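Pab-dependent poly(a)-specific ribonuclease subunit PAN2 (Neurospora crassa, PDB 4CZW) probably trims the poly(A) tails of mRNAs as the catalytic exonuclease subunit of the PAN2-PAN3 complex, and carries a scaffolding pseudo-UCH domain. Local coordinates at residues F415-N418 with L423-Y426; F491-I496 with H602-D607. One frame throughout, in Å; residues are numbered along the deposited sequence.

Contact 1 of 2, residues F415-N418 with L423-Y426; sequences FRDN and LKTY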
loop_
_atom_site.group_PDB
_atom_site.type_symbol
_atom_site.label_atom_id
_atom_site.label_comp_id
_atom_site.label_asym_id
_atom_site.label_seq_id
_atom_site.Cartn_x
_atom_site.Cartn_y
_atom_site.Cartn_z
ATOM N N PHE A 415 22.754 -10.004 -3.443
ATOM C CA PHE A 415 24.060 -10.484 -3.884
ATOM C C PHE A 415 24.666 -9.636 -5.000
ATOM O O PHE A 415 25.844 -9.779 -5.324
ATOM C CB PHE A 415 23.954 -11.939 -4.349
ATOM C CG PHE A 415 23.253 -12.840 -3.372
ATOM C CD1 PHE A 415 23.913 -13.318 -2.252
ATOM C CD2 PHE A 415 21.935 -13.214 -3.576
ATOM C CE1 PHE A 415 23.271 -14.149 -1.353
ATOM C CE2 PHE A 415 21.287 -14.044 -2.680
ATOM C CZ PHE A 415 21.956 -14.512 -1.567
ATOM N N ARG A 416 23.862 -8.752 -5.584
ATOM C CA ARG A 416 24.311 -7.950 -6.719
ATOM C C ARG A 416 25.289 -6.854 -6.297
ATOM O O ARG A 416 25.115 -6.218 -5.258
ATOM C CB ARG A 416 23.112 -7.330 -7.440
ATOM C CG ARG A 416 23.479 -6.556 -8.699
ATOM C CD ARG A 416 22.245 -6.111 -9.472
ATOM N NE ARG A 416 21.479 -7.242 -9.986
ATOM C CZ ARG A 416 20.363 -7.704 -9.430
ATOM N NH1 ARG A 416 19.877 -7.129 -8.339
ATOM N NH2 ARG A 416 19.732 -8.739 -9.967
ATOM N N ASP A 417 26.318 -6.644 -7.114
ATOM C CA ASP A 417 27.312 -5.610 -6.849
ATOM C C ASP A 417 27.349 -4.576 -7.970
ATOM O O ASP A 417 27.684 -4.895 -9.111
ATOM C CB ASP A 417 28.698 -6.232 -6.668
ATOM C CG ASP A 417 29.760 -5.202 -6.326
ATOM O OD1 ASP A 417 29.408 -4.146 -5.760
ATOM O OD2 ASP A 417 30.949 -5.452 -6.619
ATOM N N ASN A 418 27.004 -3.336 -7.636
ATOM C CA ASN A 418 27.047 -2.239 -8.597
ATOM C C ASN A 418 27.853 -1.062 -8.061
ATOM O O ASN A 418 27.659 0.080 -8.479
ATOM C CB ASN A 418 25.632 -1.785 -8.959
ATOM C CG ASN A 418 24.838 -2.863 -9.670
ATOM O OD1 ASN A 418 25.394 -3.671 -10.414
ATOM N ND2 ASN A 418 23.529 -2.880 -9.445
ATOM N N LEU A 423 37.157 0.350 -2.677
ATOM C CA LEU A 423 37.233 0.430 -1.223
ATOM C C LEU A 423 35.836 0.440 -0.607
ATOM O O LEU A 423 35.120 1.440 -0.686
ATOM C CB LEU A 423 38.011 1.675 -0.795
ATOM C CG LEU A 423 38.251 1.853 0.706
ATOM C CD1 LEU A 423 39.092 0.711 1.254
ATOM C CD2 LEU A 423 38.910 3.194 0.990
ATOM N N LYS A 424 35.455 -0.676 0.005
ATOM C CA LYS A 424 34.125 -0.814 0.588
ATOM C C LYS A 424 34.191 -1.058 2.092
ATOM O O LYS A 424 35.175 -1.591 2.603
ATOM C CB LYS A 424 33.363 -1.956 -0.090
ATOM C CG LYS A 424 33.303 -1.858 -1.605
ATOM C CD LYS A 424 32.563 -3.045 -2.201
ATOM C CE LYS A 424 32.486 -2.949 -3.717
ATOM N NZ LYS A 424 33.836 -2.930 -4.344
ATOM N N THR A 425 33.134 -0.665 2.796
ATOM C CA THR A 425 33.037 -0.904 4.230
ATOM C C THR A 425 32.138 -2.103 4.510
ATOM O O THR A 425 31.668 -2.290 5.631
ATOM C CB THR A 425 32.492 0.325 4.977
ATOM O OG1 THR A 425 31.227 0.702 4.420
ATOM C CG2 THR A 425 33.460 1.492 4.860
ATOM N N TYR A 426 31.903 -2.911 3.481
ATOM C CA TYR A 426 31.046 -4.083 3.609
ATOM C C TYR A 426 31.529 -5.225 2.725
ATOM O O TYR A 426 32.240 -5.010 1.744
ATOM C CB TYR A 426 29.597 -3.728 3.259
ATOM C CG TYR A 426 29.402 -3.260 1.832
ATOM C CD1 TYR A 426 29.564 -1.924 1.491
ATOM C CD2 TYR A 426 29.050 -4.153 0.827
ATOM C CE1 TYR A 426 29.386 -1.490 0.190
ATOM C CE2 TYR A 426 28.872 -3.730 -0.478
ATOM C CZ TYR A 426 29.040 -2.397 -0.789
ATOM O OH TYR A 426 28.861 -1.971 -2.086
#
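D417 and K424 meet through oxygen and carbon rather than through their charges. The two side chains approach from opposite directions. OD1 of D417 lies 3.9 Å from CE of K424, and OD2 of D417 is 4.1 Å from the same CE. The ammonium is turned aside: NZ of K424 stays 4.5 Å from OD2 of D417, too far for a salt bridge. The bend is at the last torsion of the lysine (chi4 61°), after an extended middle of the chain. The charges are still near enough to attract, though probably weakly. NZ has a firmer partner in the carbonyl oxygen of H421, to which it hydrogen-bonds. CG of D417 is anti to its backbone nitrogen (chi1 -177°), which carries the carboxylate across to the lysine. Both segments belong to one long loop between helix 412-415 and strand 441-451. That strand carries D445 and E447, two probable metal ligands of the exonuclease domain. Within the loop, OD1 of D417 accepts a hydrogen bond from N419 N, which is an Asx turn. This bond ties OD1 to its own loop, and the same oxygen is the one nearest CE of K424. Y426, which is buried, forms the inner layer. Its ring receives CB of K424 on one face, 4.0 Å above the plane and offset toward the rim. The first methylene of the lysine thus rests on the ring, and the rest of the chain runs on to the aspartate. OH of Y426 comes to 4.3 Å from OD1 of D417, a loose approach. The same hydroxyl has a weak hydrogen bond with N419 ND2.

Contact 2 of 2, residues F491-I496 with H602-D607; sequences FIDDYI and HDSIED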
loop_
_atom_site.group_PDB
_atom_site.type_symbol
_atom_site.label_atom_id
_atom_site.label_comp_id
_atom_site.label_asym_id
_atom_site.label_seq_id
_atom_site.Cartn_x
_atom_site.Cartn_y
_atom_site.Cartn_z
ATOM N N PHE A 491 27.382 -6.781 5.527
ATOM C CA PHE A 491 27.147 -7.204 4.152
ATOM C C PHE A 491 26.246 -6.197 3.444
ATOM O O PHE A 491 26.039 -6.274 2.233
ATOM C CB PHE A 491 26.541 -8.611 4.103
ATOM C CG PHE A 491 25.205 -8.732 4.784
ATOM C CD1 PHE A 491 25.123 -8.982 6.143
ATOM C CD2 PHE A 491 24.032 -8.618 4.057
ATOM C CE1 PHE A 491 23.893 -9.103 6.766
ATOM C CE2 PHE A 491 22.803 -8.737 4.673
ATOM C CZ PHE A 491 22.733 -8.982 6.028
ATOM N N ILE A 492 25.711 -5.255 4.214
ATOM C CA ILE A 492 24.961 -4.134 3.662
ATOM C C ILE A 492 25.375 -2.839 4.349
ATOM O O ILE A 492 25.303 -2.726 5.571
ATOM C CB ILE A 492 23.437 -4.313 3.821
ATOM C CG1 ILE A 492 22.938 -5.495 2.991
ATOM C CG2 ILE A 492 22.707 -3.047 3.399
ATOM C CD1 ILE A 492 21.448 -5.732 3.108
ATOM N N ASP A 493 25.818 -1.868 3.558
ATOM C CA ASP A 493 26.129 -0.541 4.075
ATOM C C ASP A 493 25.774 0.501 3.024
ATOM O O ASP A 493 26.649 1.159 2.460
ATOM C CB ASP A 493 27.604 -0.434 4.470
ATOM C CG ASP A 493 27.913 0.845 5.225
ATOM O OD1 ASP A 493 27.004 1.378 5.898
ATOM O OD2 ASP A 493 29.067 1.321 5.148
ATOM N N ASP A 494 24.480 0.641 2.764
ATOM C CA ASP A 494 23.999 1.513 1.702
ATOM C C ASP A 494 23.751 2.939 2.175
ATOM O O ASP A 494 23.122 3.165 3.208
ATOM C CB ASP A 494 22.713 0.950 1.096
ATOM C CG ASP A 494 22.914 -0.408 0.456
ATOM O OD1 ASP A 494 24.053 -0.706 0.040
ATOM O OD2 ASP A 494 21.933 -1.174 0.365
ATOM N N TYR A 495 24.258 3.897 1.408
ATOM C CA TYR A 495 23.906 5.297 1.590
ATOM C C TYR A 495 22.803 5.640 0.596
ATOM O O TYR A 495 22.786 5.124 -0.522
ATOM C CB TYR A 495 25.124 6.202 1.400
ATOM C CG TYR A 495 26.097 6.179 2.559
ATOM C CD1 TYR A 495 26.821 5.033 2.863
ATOM C CD2 TYR A 495 26.298 7.307 3.344
ATOM C CE1 TYR A 495 27.716 5.010 3.916
ATOM C CE2 TYR A 495 27.190 7.293 4.400
ATOM C CZ TYR A 495 27.895 6.143 4.681
ATOM O OH TYR A 495 28.783 6.122 5.732
ATOM N N ILE A 496 21.879 6.505 1.000
ATOM C CA ILE A 496 20.685 6.752 0.201
ATOM C C ILE A 496 20.763 8.035 -0.615
ATOM O O ILE A 496 20.937 9.122 -0.065
ATOM C CB ILE A 496 19.429 6.816 1.088
ATOM C CG1 ILE A 496 19.366 5.595 2.008
ATOM C CG2 ILE A 496 18.175 6.921 0.232
ATOM C CD1 ILE A 496 19.418 4.280 1.272
ATOM N N HIS A 602 28.683 8.931 15.477
ATOM C CA HIS A 602 28.007 7.640 15.405
ATOM C C HIS A 602 28.141 6.970 14.040
ATOM O O HIS A 602 27.908 7.588 13.001
ATOM C CB HIS A 602 26.526 7.802 15.757
ATOM C CG HIS A 602 26.284 8.199 17.181
ATOM N ND1 HIS A 602 26.474 9.485 17.638
ATOM C CD2 HIS A 602 25.874 7.476 18.249
ATOM C CE1 HIS A 602 26.188 9.539 18.926
ATOM N NE2 HIS A 602 25.822 8.333 19.322
ATOM N N ASP A 603 28.531 5.699 14.060
ATOM C CA ASP A 603 28.620 4.889 12.852
ATOM C C ASP A 603 27.654 3.712 12.962
ATOM O O ASP A 603 27.670 2.979 13.951
ATOM C CB ASP A 603 30.052 4.399 12.632
ATOM C CG ASP A 603 30.201 3.580 11.366
ATOM O OD1 ASP A 603 30.471 4.171 10.299
ATOM O OD2 ASP A 603 30.051 2.343 11.439
ATOM N N SER A 604 26.815 3.538 11.945
ATOM C CA SER A 604 25.743 2.549 11.994
ATOM C C SER A 604 26.254 1.109 12.036
ATOM O O SER A 604 25.589 0.228 12.579
ATOM C CB SER A 604 24.805 2.732 10.799
ATOM O OG SER A 604 25.525 2.716 9.579
ATOM N N ILE A 605 27.431 0.871 11.465
ATOM C CA ILE A 605 28.028 -0.461 11.501
ATOM C C ILE A 605 28.522 -0.781 12.910
ATOM O O ILE A 605 28.295 -1.877 13.424
ATOM C CB ILE A 605 29.195 -0.594 10.502
ATOM C CG1 ILE A 605 28.699 -0.391 9.069
ATOM C CG2 ILE A 605 29.870 -1.951 10.640
ATOM C CD1 ILE A 605 29.778 -0.555 8.020
ATOM N N GLU A 606 29.189 0.187 13.530
ATOM C CA GLU A 606 29.695 0.028 14.890
ATOM C C GLU A 606 28.561 -0.184 15.889
ATOM O O GLU A 606 28.627 -1.077 16.735
ATOM C CB GLU A 606 30.527 1.245 15.301
ATOM C CG GLU A 606 31.817 1.422 14.519
ATOM C CD GLU A 606 32.626 2.611 14.999
ATOM O OE1 GLU A 606 32.160 3.315 15.920
ATOM O OE2 GLU A 606 33.727 2.842 14.458
ATOM N N ASP A 607 27.523 0.641 15.784
ATOM C CA ASP A 607 26.373 0.550 16.678
ATOM C C ASP A 607 25.630 -0.771 16.503
ATOM O O ASP A 607 25.026 -1.283 17.445
ATOM C CB ASP A 607 25.418 1.722 16.442
ATOM C CG ASP A 607 25.978 3.041 16.940
ATOM O OD1 ASP A 607 27.210 3.139 17.121
ATOM O OD2 ASP A 607 25.184 3.982 17.148
#
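OD1 of D493, whose carboxylate packs on I605, is gripped by two groups: a salt bridge from R476 NE and a hydrogen bond with S478 OG. OD2 of the same carboxylate has T425 OG1 as its partner. Their modelled separation is implausibly short, so the exact geometry of that bond is doubtful. The site joins strand 490-496 to the first turn of helix 604-623 in the RNase H-like exonuclease domain. This helix carries D607, which probably binds a catalytic metal, as do D445 and E447 close to S604. I605 reaches the strand with its longer branch. Its CD1 lies 3.5 Å from OD2 of D493 and 3.6 Å from CG of D493. The two side chains cross at about a right angle. CG of D493 is anti to its backbone nitrogen (chi1 -170°), which points the carboxylate at the helix. CG1 of I605 is 4.0 Å from OD1 of D493, so the isoleucine lies against both oxygens. S604 is a looser neighbour: its OG is 4.2 Å from OD1 of D493 and hydrogen-bonds with S478 OG. With an alanine in place of D493, R476 would probably lose a carboxylate partner, the T425 hydroxyl this partner, and a gap would open beside CD1 of I605. A second carboxylate is that of D603, whose OD1 makes a salt bridge with R476 NH1. The arginine thus pairs with both acids, and its charge probably offsets their repulsion. D603 is also the N-cap of the helix. Its OD2 takes a weak hydrogen bond from I605 N at 3.0 Å. The straighter bond comes from E606 N, 3.1 Å from OD2 of D603 with an angle of 156° at the hydrogen, and it uses the anti lone pair of that oxygen.

How the contacts relate
Contact 1 lies nearer the surface and contact 2 is buried. Contact 1 joins two parts of one loop, close in sequence. Contact 2 joins a strand to the start of a helix; its segments are 106 residues apart at their closest ends. Their centres are about 12 Å apart, and they touch. T425 and Y426, both in 423-426, lie against the strand. CD1 of Y426 is 3.9 Å from CB of D493, on the opposite side of the ring from K424. O of T425 is 3.5 Å from CD1 of I605. The chemistry differs with depth. The outer acid, D417, has its lysine beyond salt-bridge range, while the inner acid, D493, is bound to an arginine.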